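Local coordinates for A1 protein (Enterobacteria phage Qbeta, PDB 3RLK), which is the read-through minor capsid protein of phage Qbeta, whose extension probably sits on the virion surface and helps make the particle infectious, at residues W50-A55 / R118-P123; W76-D80 / I169-F173; G95-A101 / V155-W160. Numbering follows the deposited sequence.

Contact 1 (W50-A55 / R118-P123)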
loop_
_atom_site.group_PDB
_atom_site.type_symbol
_atom_site.label_atom_id
_atom_site.label_comp_id
_atom_site.label_asym_id
_atom_site.label_seq_id
_atom_site.Cartn_x
_atom_site.Cartn_y
_atom_site.Cartn_z
ATOM N N TRP A 50 -10.496 14.163 -10.016
ATOM C CA TRP A 50 -10.408 13.927 -8.544
ATOM C C TRP A 50 -10.032 15.249 -7.862
ATOM O O TRP A 50 -9.342 16.044 -8.462
ATOM C CB TRP A 50 -9.393 12.807 -8.205
ATOM C CG TRP A 50 -8.012 12.978 -8.766
ATOM C CD1 TRP A 50 -6.996 13.664 -8.211
ATOM C CD2 TRP A 50 -7.515 12.420 -9.977
ATOM N NE1 TRP A 50 -5.895 13.596 -8.992
ATOM C CE2 TRP A 50 -6.178 12.832 -10.094
ATOM C CE3 TRP A 50 -8.075 11.598 -10.979
ATOM C CZ2 TRP A 50 -5.366 12.467 -11.183
ATOM C CZ3 TRP A 50 -7.280 11.261 -12.089
ATOM C CH2 TRP A 50 -5.946 11.698 -12.174
ATOM N N PRO A 51 -10.460 15.456 -6.593
ATOM C CA PRO A 51 -10.053 16.696 -5.975
ATOM C C PRO A 51 -8.581 16.664 -5.639
ATOM O O PRO A 51 -7.944 15.591 -5.616
ATOM C CB PRO A 51 -10.846 16.732 -4.668
ATOM C CG PRO A 51 -11.784 15.534 -4.642
ATOM C CD PRO A 51 -11.315 14.605 -5.733
ATOM N N ILE A 52 -8.038 17.795 -5.245
ATOM C CA ILE A 52 -6.764 17.768 -4.499
ATOM C C ILE A 52 -7.144 18.194 -3.109
ATOM O O ILE A 52 -7.856 19.211 -2.920
ATOM C CB ILE A 52 -5.649 18.674 -5.110
ATOM C CG1 ILE A 52 -5.351 18.204 -6.539
ATOM C CG2 ILE A 52 -4.404 18.666 -4.245
ATOM C CD1 ILE A 52 -4.330 19.025 -7.304
ATOM N N TYR A 53 -6.632 17.458 -2.149
ATOM C CA TYR A 53 -6.857 17.765 -0.737
ATOM C C TYR A 53 -5.659 18.494 -0.128
ATOM O O TYR A 53 -4.508 18.465 -0.616
ATOM C CB TYR A 53 -7.110 16.475 0.060
ATOM C CG TYR A 53 -8.372 15.759 -0.373
ATOM C CD1 TYR A 53 -9.564 15.953 0.302
ATOM C CD2 TYR A 53 -8.354 14.841 -1.452
ATOM C CE1 TYR A 53 -10.752 15.299 -0.100
ATOM C CE2 TYR A 53 -9.513 14.183 -1.853
ATOM C CZ TYR A 53 -10.709 14.417 -1.158
ATOM O OH TYR A 53 -11.875 13.777 -1.544
ATOM N N ASN A 54 -5.956 19.156 0.967
ATOM C CA ASN A 54 -4.923 19.652 1.834
ATOM C C ASN A 54 -4.581 18.523 2.779
ATOM O O ASN A 54 -5.465 18.020 3.499
ATOM C CB ASN A 54 -5.493 20.821 2.631
ATOM C CG ASN A 54 -5.511 22.141 1.843
ATOM O OD1 ASN A 54 -4.574 22.479 1.129
ATOM N ND2 ASN A 54 -6.559 22.906 2.021
ATOM N N ALA A 55 -3.310 18.114 2.811
ATOM C CA ALA A 55 -2.854 17.110 3.748
ATOM C C ALA A 55 -2.578 17.630 5.129
ATOM O O ALA A 55 -1.787 18.563 5.261
ATOM C CB ALA A 55 -1.596 16.320 3.166
ATOM N N ARG A 118 -5.443 9.265 -2.600
ATOM C CA ARG A 118 -5.898 10.693 -2.712
ATOM C C ARG A 118 -4.730 11.556 -3.052
ATOM O O ARG A 118 -3.614 11.338 -2.546
ATOM C CB ARG A 118 -6.591 11.190 -1.421
ATOM C CG ARG A 118 -7.997 10.602 -1.298
ATOM C CD ARG A 118 -8.786 11.187 -0.117
ATOM N NE ARG A 118 -10.159 10.697 -0.171
ATOM C CZ ARG A 118 -11.146 11.041 0.666
ATOM N NH1 ARG A 118 -10.961 11.952 1.596
ATOM N NH2 ARG A 118 -12.356 10.454 0.525
ATOM N N GLU A 119 -4.944 12.580 -3.888
ATOM C CA GLU A 119 -3.844 13.538 -4.135
ATOM C C GLU A 119 -3.897 14.664 -3.104
ATOM O O GLU A 119 -4.990 15.216 -2.857
ATOM C CB GLU A 119 -4.047 14.141 -5.529
ATOM C CG GLU A 119 -2.807 14.876 -6.039
ATOM C CD GLU A 119 -2.728 14.834 -7.545
ATOM O OE1 GLU A 119 -3.792 14.947 -8.189
ATOM O OE2 GLU A 119 -1.616 14.657 -8.062
ATOM N N GLY A 120 -2.763 15.045 -2.522
ATOM C CA GLY A 120 -2.886 16.140 -1.524
ATOM C C GLY A 120 -1.669 17.059 -1.509
ATOM O O GLY A 120 -0.534 16.678 -1.883
ATOM N N LYS A 121 -1.941 18.266 -1.027
ATOM C CA LYS A 121 -0.961 19.313 -0.958
ATOM C C LYS A 121 -0.382 19.378 0.487
ATOM O O LYS A 121 -1.107 19.590 1.415
ATOM C CB LYS A 121 -1.563 20.670 -1.337
ATOM C CG LYS A 121 -0.427 21.772 -1.346
ATOM C CD LYS A 121 -0.998 23.147 -1.492
ATOM C CE LYS A 121 0.125 24.200 -1.486
ATOM N NZ LYS A 121 1.069 24.090 -2.703
ATOM N N LYS A 122 0.917 19.155 0.638
ATOM C CA LYS A 122 1.542 19.232 1.979
ATOM C C LYS A 122 1.800 20.649 2.477
ATOM O O LYS A 122 1.923 21.594 1.682
ATOM C CB LYS A 122 2.863 18.475 1.977
ATOM C CG LYS A 122 2.681 17.006 1.577
ATOM C CD LYS A 122 3.473 16.009 2.442
ATOM C CE LYS A 122 4.906 15.887 2.032
ATOM N NZ LYS A 122 5.250 14.428 1.882
ATOM N N PRO A 123 1.926 20.801 3.800
ATOM C CA PRO A 123 2.447 22.101 4.265
ATOM C C PRO A 123 3.963 22.162 3.909
ATOM O O PRO A 123 4.584 21.107 3.560
ATOM C CB PRO A 123 2.274 22.027 5.811
ATOM C CG PRO A 123 1.670 20.718 6.120
ATOM C CD PRO A 123 1.664 19.855 4.885
HETATM O O HOH W 1 -7.599 12.904 -4.410
HETATM O O HOH W 2 -1.934 21.926 2.928
#
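Arg118 opens the walk: its guanidinium lies flat on the Tyr53 ring, centres 4.6 Å apart and planes at 4°, and its CD packs over that ring, 3.5 Å from Tyr53 CE2. Its NH1 is held further by the Leu37 carbonyl and a salt bridge to Glu38. Glu119 contributes both backbone and side chain. Glu119 O accepts from Tyr53 N at 2.9 Å with a nearly linear 178° angle, while Glu119 OE1 takes a short 2.6 Å hydrogen bond from Trp50 NE1 at the indole edge; OE2 is left to a salt bridge with Arg131. A water joins Glu119 N (2.7 Å) to Pro51 O (3.0 Å). At Gly120 the backbones come close, CA to the CA of Tyr53 4.4 Å, and a CB here would sit tightly, 3.3 Å from Tyr53 O. Lys121 N then donates to that same Tyr53 O at 2.6 Å, and Lys121 O receives Ala55 N at 3.0 Å and, through a second water, connects to Asn54 OD1; Asn54 ND2 is hydrogen-bonded to Glu39 OE1. Beyond the strand, Lys122 turns its CB away, and Pro123 CD touches Ala55 O at 3.7 Å. Bonds from Tyr53 to the residues flanking Gly120 are the signature of parallel pairing. The axes of 52-55 and 118-121 cross at 55°, a strong twist; their parent strands, 52-58 and 117-121, form the parallel junction of an otherwise antiparallel curled sheet, consistent with a beta-barrel.

Contact 2 (W76-D80 / I169-F173); sequences WRDWD and IPFDF
Two irregular segments face each other with CA atoms no closer than 8.0 Å (Arg77 to Phe171, and Trp79 to Phe173), so side chains span the gap. In 76-80, Arg77 (-60/-41) and Trp79 (-53/-42) have helical backbone angles on either side of Asp78 in the left-handed region (53/52), and both direct their CA-to-CB bonds toward 169-173. The polar part belongs to Arg77, with chi angles m, m, t and -88°. Its NE and NH2 both donate to Pro170 O, each at 3.3 Å with angles near 150°; a weak bond runs from Arg77 NH2 to Ile169 O at 3.0 Å (124°). Extended Pro170 (-61/157) presents this carbonyl. The cation-pi part follows: the Arg77 guanidinium lies flat on the Phe171 ring, centres 4.1 Å apart, planes at 15°, off-centre. Phe171 starts its side chain away and its m rotamer brings the ring back. The aromatic part is built on Trp79 (m, chi2 96°). Phe173 CB sits 3.8 Å from the centroid of the Trp79 six-membered ring, over its face, and the Phe173 ring (chi1 t) turns an edge to the indole five-membered ring, centroids 5.3 Å apart at 60°. Trp79 CZ3 also reaches Phe171 O at 3.4 Å. Trp79 NE1 is bonded to Asp98 O. Altogether this is a surface loop-to-loop junction, in which Arg77 stacks on Phe171 and Trp79 meets Phe173 edge-to-face, beside the edge strand 96-98 of the three-stranded antiparallel sheet.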
loop_
_atom_site.group_PDB
_atom_site.type_symbol
_atom_site.label_atom_id
_atom_site.label_comp_id
_atom_site.label_asym_id
_atom_site.label_seq_id
_atom_site.Cartn_x
_atom_site.Cartn_y
_atom_site.Cartn_z
ATOM N N TRP A 76 10.424 -10.934 -2.479
ATOM C CA TRP A 76 9.498 -9.845 -2.753
ATOM C C TRP A 76 9.326 -9.754 -4.271
ATOM O O TRP A 76 10.288 -10.077 -5.018
ATOM C CB TRP A 76 10.122 -8.510 -2.293
ATOM C CG TRP A 76 10.332 -8.486 -0.857
ATOM C CD1 TRP A 76 11.555 -8.620 -0.180
ATOM C CD2 TRP A 76 9.344 -8.261 0.124
ATOM N NE1 TRP A 76 11.335 -8.536 1.165
ATOM C CE2 TRP A 76 9.992 -8.330 1.397
ATOM C CE3 TRP A 76 7.961 -8.046 0.073
ATOM C CZ2 TRP A 76 9.306 -8.131 2.594
ATOM C CZ3 TRP A 76 7.257 -7.868 1.277
ATOM C CH2 TRP A 76 7.930 -7.922 2.523
ATOM N N ARG A 77 8.143 -9.293 -4.731
ATOM C CA ARG A 77 7.912 -8.994 -6.153
ATOM C C ARG A 77 8.897 -7.908 -6.628
ATOM O O ARG A 77 9.375 -7.996 -7.730
ATOM C CB ARG A 77 6.440 -8.555 -6.421
ATOM C CG ARG A 77 5.442 -9.681 -6.494
ATOM C CD ARG A 77 5.520 -10.416 -7.820
ATOM N NE ARG A 77 4.377 -11.316 -7.910
ATOM C CZ ARG A 77 4.394 -12.559 -7.445
ATOM N NH1 ARG A 77 5.515 -13.008 -6.875
ATOM N NH2 ARG A 77 3.320 -13.355 -7.542
ATOM N N ASP A 78 9.134 -6.874 -5.795
ATOM C CA ASP A 78 10.081 -5.781 -6.093
ATOM C C ASP A 78 9.741 -5.196 -7.465
ATOM O O ASP A 78 10.584 -5.067 -8.306
ATOM C CB ASP A 78 11.559 -6.298 -5.965
ATOM C CG ASP A 78 12.591 -5.143 -6.012
ATOM O OD1 ASP A 78 12.242 -3.952 -5.738
ATOM O OD2 ASP A 78 13.737 -5.399 -6.369
ATOM N N TRP A 79 8.457 -4.841 -7.644
ATOM C CA TRP A 79 7.885 -4.437 -8.925
ATOM C C TRP A 79 8.676 -3.312 -9.591
ATOM O O TRP A 79 8.928 -3.354 -10.820
ATOM C CB TRP A 79 6.450 -3.952 -8.649
ATOM C CG TRP A 79 5.473 -4.939 -7.996
ATOM C CD1 TRP A 79 5.152 -5.066 -6.644
ATOM C CD2 TRP A 79 4.733 -5.952 -8.672
ATOM N NE1 TRP A 79 4.203 -6.045 -6.469
ATOM C CE2 TRP A 79 3.931 -6.618 -7.694
ATOM C CE3 TRP A 79 4.635 -6.351 -10.036
ATOM C CZ2 TRP A 79 3.041 -7.690 -8.029
ATOM C CZ3 TRP A 79 3.746 -7.402 -10.382
ATOM C CH2 TRP A 79 2.930 -8.043 -9.368
ATOM N N ASP A 80 9.097 -2.319 -8.790
ATOM C CA ASP A 80 9.769 -1.116 -9.279
ATOM C C ASP A 80 11.284 -1.123 -9.043
ATOM O O ASP A 80 11.948 -0.066 -9.147
ATOM C CB ASP A 80 9.084 0.152 -8.685
ATOM C CG ASP A 80 8.985 0.120 -7.184
ATOM O OD1 ASP A 80 9.649 -0.759 -6.574
ATOM O OD2 ASP A 80 8.287 1.009 -6.571
ATOM N N ILE A 169 -0.960 -15.593 -6.717
ATOM C CA ILE A 169 -0.778 -14.123 -6.793
ATOM C C ILE A 169 -0.249 -13.763 -8.186
ATOM O O ILE A 169 0.714 -14.398 -8.653
ATOM C CB ILE A 169 0.165 -13.609 -5.667
ATOM C CG1 ILE A 169 -0.351 -14.102 -4.323
ATOM C CG2 ILE A 169 0.224 -12.045 -5.722
ATOM C CD1 ILE A 169 0.575 -13.772 -3.165
ATOM N N PRO A 170 -0.926 -12.838 -8.884
ATOM C CA PRO A 170 -0.548 -12.469 -10.277
ATOM C C PRO A 170 0.871 -11.894 -10.316
ATOM O O PRO A 170 1.425 -11.397 -9.316
ATOM C CB PRO A 170 -1.570 -11.366 -10.654
ATOM C CG PRO A 170 -2.729 -11.565 -9.690
ATOM C CD PRO A 170 -2.131 -12.102 -8.433
ATOM N N PHE A 171 1.479 -11.976 -11.494
ATOM C CA PHE A 171 2.727 -11.298 -11.734
ATOM C C PHE A 171 2.453 -9.976 -12.484
ATOM O O PHE A 171 3.361 -9.407 -13.127
ATOM C CB PHE A 171 3.572 -12.247 -12.561
ATOM C CG PHE A 171 3.993 -13.459 -11.792
ATOM C CD1 PHE A 171 5.145 -13.402 -10.977
ATOM C CD2 PHE A 171 3.215 -14.621 -11.832
ATOM C CE1 PHE A 171 5.532 -14.535 -10.209
ATOM C CE2 PHE A 171 3.592 -15.779 -11.069
ATOM C CZ PHE A 171 4.742 -15.716 -10.243
ATOM N N ASP A 172 1.179 -9.538 -12.469
ATOM C CA ASP A 172 0.780 -8.304 -13.139
ATOM C C ASP A 172 0.025 -7.456 -12.097
ATOM O O ASP A 172 -1.069 -7.817 -11.671
ATOM C CB ASP A 172 -0.072 -8.607 -14.387
ATOM C CG ASP A 172 -0.752 -7.349 -14.964
ATOM O OD1 ASP A 172 -0.505 -6.216 -14.471
ATOM O OD2 ASP A 172 -1.454 -7.479 -16.002
ATOM N N PHE A 173 0.648 -6.346 -11.691
ATOM C CA PHE A 173 0.128 -5.556 -10.570
ATOM C C PHE A 173 -1.237 -4.925 -10.888
ATOM O O PHE A 173 -2.032 -4.628 -10.000
ATOM C CB PHE A 173 1.147 -4.506 -10.060
ATOM C CG PHE A 173 0.656 -3.797 -8.843
ATOM C CD1 PHE A 173 0.506 -4.480 -7.651
ATOM C CD2 PHE A 173 0.232 -2.443 -8.936
ATOM C CE1 PHE A 173 -0.012 -3.862 -6.523
ATOM C CE2 PHE A 173 -0.321 -1.819 -7.816
ATOM C CZ PHE A 173 -0.470 -2.516 -6.626
#

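Contact 3 (G95-A101 / V155-W160); sequences GYIDLDA and VIVGFW
Apolar side chains gather on both faces of this antiparallel strand pair, the edge strand 96-98 laid against the central strand 154-159 of a three-stranded sheet. On the face of Tyr96, Val157 and Phe159, the edge of the Phe159 ring (chi1 t) meets the face of the Tyr96 ring (chi1 m), centroids 5.2 Å apart and planes at 77°, with Tyr96 CD1 3.8 Å from Val157 CG1. A second cluster forms where Leu99 CD1 lies 3.8 Å from Ile156 CG2 and Ala101 CB 3.7 Å from Ile156 CD1; strand 183-188 and helix 144-147 also touch Ile156. Gly158, on the face of Ile97, leaves room for Leu99: a CB would come within a tight 3.2 Å of Leu99 CD2. The axes of 96-98 and 155-159 run at 145° and 4.5 Å. Tyr96-Phe159 (CA-CA 4.4 Å) and Asp98-Val157 (4.5 Å) are non-hydrogen-bonded pairs, and Ile97-Gly158 (5.5 Å) is the hydrogen-bonded pair between them, with Ile97 N to Gly158 O at 3.1 Å and Gly158 N to Ile97 O at 2.8 Å. The pairing is extended by Leu99 N to Ile156 O and Trp160 N to Gly95 O, both 2.8 Å. Gly95 (115/-30) has angles that call for glycine, and a CB would clash with Phe159 CE1. At the polar edge, the Asp98 carboxylate accepts from Arg77 N and Asp78 N, and Asp100 is the N-cap of helix 101-104, its OD1 receiving Tyr103 N. Where direct pairing stops, a water donates to Leu99 O at 2.6 Å and accepts from Ile156 N at 3.0 Å.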
loop_
_atom_site.group_PDB
_atom_site.type_symbol
_atom_site.label_atom_id
_atom_site.label_comp_id
_atom_site.label_asym_id
_atom_site.label_seq_id
_atom_site.Cartn_x
_atom_site.Cartn_y
_atom_site.Cartn_z
ATOM N N GLY A 95 0.815 -15.736 1.042
ATOM C CA GLY A 95 -0.330 -14.864 0.887
ATOM C C GLY A 95 0.086 -13.408 1.060
ATOM O O GLY A 95 -0.521 -12.553 0.421
ATOM N N TYR A 96 1.123 -13.156 1.873
ATOM C CA TYR A 96 1.688 -11.759 2.031
ATOM C C TYR A 96 2.514 -11.464 0.799
ATOM O O TYR A 96 3.168 -12.369 0.283
ATOM C CB TYR A 96 2.627 -11.637 3.209
ATOM C CG TYR A 96 1.914 -11.529 4.496
ATOM C CD1 TYR A 96 1.147 -10.364 4.777
ATOM C CD2 TYR A 96 1.903 -12.582 5.398
ATOM C CE1 TYR A 96 0.433 -10.252 5.998
ATOM C CE2 TYR A 96 1.222 -12.459 6.634
ATOM C CZ TYR A 96 0.477 -11.322 6.904
ATOM O OH TYR A 96 -0.223 -11.222 8.097
ATOM N N ILE A 97 2.471 -10.224 0.338
ATOM C CA ILE A 97 3.155 -9.824 -0.886
ATOM C C ILE A 97 3.311 -8.286 -0.868
ATOM O O ILE A 97 2.498 -7.594 -0.298
ATOM C CB ILE A 97 2.435 -10.324 -2.175
ATOM C CG1 ILE A 97 3.438 -10.399 -3.361
ATOM C CG2 ILE A 97 1.239 -9.483 -2.544
ATOM C CD1 ILE A 97 4.792 -11.257 -3.066
ATOM N N ASP A 98 4.339 -7.770 -1.521
ATOM C CA ASP A 98 4.492 -6.302 -1.668
ATOM C C ASP A 98 3.668 -5.764 -2.859
ATOM O O ASP A 98 3.545 -6.449 -3.868
ATOM C CB ASP A 98 5.972 -5.881 -1.870
ATOM C CG ASP A 98 6.662 -6.644 -3.001
ATOM O OD1 ASP A 98 6.471 -7.878 -3.123
ATOM O OD2 ASP A 98 7.475 -6.037 -3.735
ATOM N N LEU A 99 3.172 -4.529 -2.742
ATOM C CA LEU A 99 2.511 -3.846 -3.846
ATOM C C LEU A 99 3.492 -2.900 -4.563
ATOM O O LEU A 99 4.583 -2.623 -4.054
ATOM C CB LEU A 99 1.324 -3.036 -3.291
ATOM C CG LEU A 99 0.365 -3.730 -2.307
ATOM C CD1 LEU A 99 -0.803 -2.788 -2.228
ATOM C CD2 LEU A 99 -0.148 -5.100 -2.792
ATOM N N ASP A 100 3.086 -2.419 -5.746
ATOM C CA ASP A 100 3.926 -1.568 -6.564
ATOM C C ASP A 100 3.710 -0.113 -6.167
ATOM O O ASP A 100 2.835 0.569 -6.668
ATOM C CB ASP A 100 3.682 -1.832 -8.023
ATOM C CG ASP A 100 4.642 -1.062 -8.948
ATOM O OD1 ASP A 100 5.297 -0.062 -8.519
ATOM O OD2 ASP A 100 4.660 -1.438 -10.137
ATOM N N ALA A 101 4.536 0.386 -5.234
ATOM C CA ALA A 101 4.355 1.823 -4.781
ATOM C C ALA A 101 4.529 2.871 -5.922
ATOM O O ALA A 101 3.902 3.965 -5.853
ATOM C CB ALA A 101 5.365 2.139 -3.604
ATOM N N VAL A 155 8.147 -0.565 1.922
ATOM C CA VAL A 155 7.318 -1.549 1.250
ATOM C C VAL A 155 5.859 -1.486 1.771
ATOM O O VAL A 155 5.589 -1.398 2.999
ATOM C CB VAL A 155 7.916 -2.956 1.546
ATOM C CG1 VAL A 155 7.158 -4.074 0.859
ATOM C CG2 VAL A 155 9.346 -2.980 1.130
ATOM N N ILE A 156 4.941 -1.519 0.806
ATOM C CA ILE A 156 3.532 -1.650 1.131
ATOM C C ILE A 156 3.264 -3.163 1.007
ATOM O O ILE A 156 3.406 -3.759 -0.112
ATOM C CB ILE A 156 2.638 -0.881 0.130
ATOM C CG1 ILE A 156 3.039 0.615 0.047
ATOM C CG2 ILE A 156 1.141 -1.001 0.547
ATOM C CD1 ILE A 156 2.614 1.322 -1.216
ATOM N N VAL A 157 2.789 -3.715 2.119
ATOM C CA VAL A 157 2.533 -5.155 2.221
ATOM C C VAL A 157 1.039 -5.410 2.207
ATOM O O VAL A 157 0.307 -4.980 3.075
ATOM C CB VAL A 157 3.159 -5.804 3.508
ATOM C CG1 VAL A 157 2.973 -7.333 3.441
ATOM C CG2 VAL A 157 4.676 -5.522 3.600
ATOM N N GLY A 158 0.598 -6.151 1.210
ATOM C CA GLY A 158 -0.778 -6.632 1.207
ATOM C C GLY A 158 -0.897 -8.140 1.443
ATOM O O GLY A 158 0.087 -8.809 1.732
ATOM N N PHE A 159 -2.127 -8.641 1.442
ATOM C CA PHE A 159 -2.318 -10.050 1.639
ATOM C C PHE A 159 -3.376 -10.512 0.662
ATOM O O PHE A 159 -4.475 -9.969 0.608
ATOM C CB PHE A 159 -2.640 -10.413 3.086
ATOM C CG PHE A 159 -2.853 -11.911 3.311
ATOM C CD1 PHE A 159 -1.840 -12.722 3.828
ATOM C CD2 PHE A 159 -4.121 -12.478 3.023
ATOM C CE1 PHE A 159 -2.044 -14.094 3.961
ATOM C CE2 PHE A 159 -4.344 -13.872 3.144
ATOM C CZ PHE A 159 -3.333 -14.659 3.632
ATOM N N TRP A 160 -2.999 -11.501 -0.163
ATOM C CA TRP A 160 -3.837 -11.955 -1.280
ATOM C C TRP A 160 -4.916 -12.891 -0.746
ATOM O O TRP A 160 -4.614 -14.021 -0.172
ATOM C CB TRP A 160 -2.969 -12.705 -2.322
ATOM C CG TRP A 160 -3.731 -12.974 -3.520
ATOM C CD1 TRP A 160 -4.376 -14.134 -3.850
ATOM C CD2 TRP A 160 -3.953 -12.071 -4.594
ATOM N NE1 TRP A 160 -4.978 -13.998 -5.072
ATOM C CE2 TRP A 160 -4.774 -12.729 -5.530
ATOM C CE3 TRP A 160 -3.593 -10.726 -4.827
ATOM C CZ2 TRP A 160 -5.176 -12.133 -6.698
ATOM C CZ3 TRP A 160 -3.986 -10.127 -6.012
ATOM C CH2 TRP A 160 -4.820 -10.827 -6.912
HETATM O O HOH W 3 6.026 -1.827 -1.984
#

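How the contacts relate
From the N terminus, the chain passes 50-55, then 76-80, then 95-101, before 118-123 returns to the first and closes the loop of contact 1. Next, 155-160 closes contact 3, and 169-173 closes contact 2, so contact 3 is nested within contact 2 while contact 1 crosses both. Contacts 2 and 3 form one unit, their centres about 9 Å apart: Arg77 N and Trp79 NE1 probably bond to Asp98, and Pro170 packs on Trp160, tying two loops to the three-stranded sheet. Contact 1 lies in the six-stranded mixed sheet, its centre about 28 Å from that of contact 2, on opposite sides of the chain's centre. Because contact 1 crosses the others, the chain alternates between the two sheets of the read-through domain.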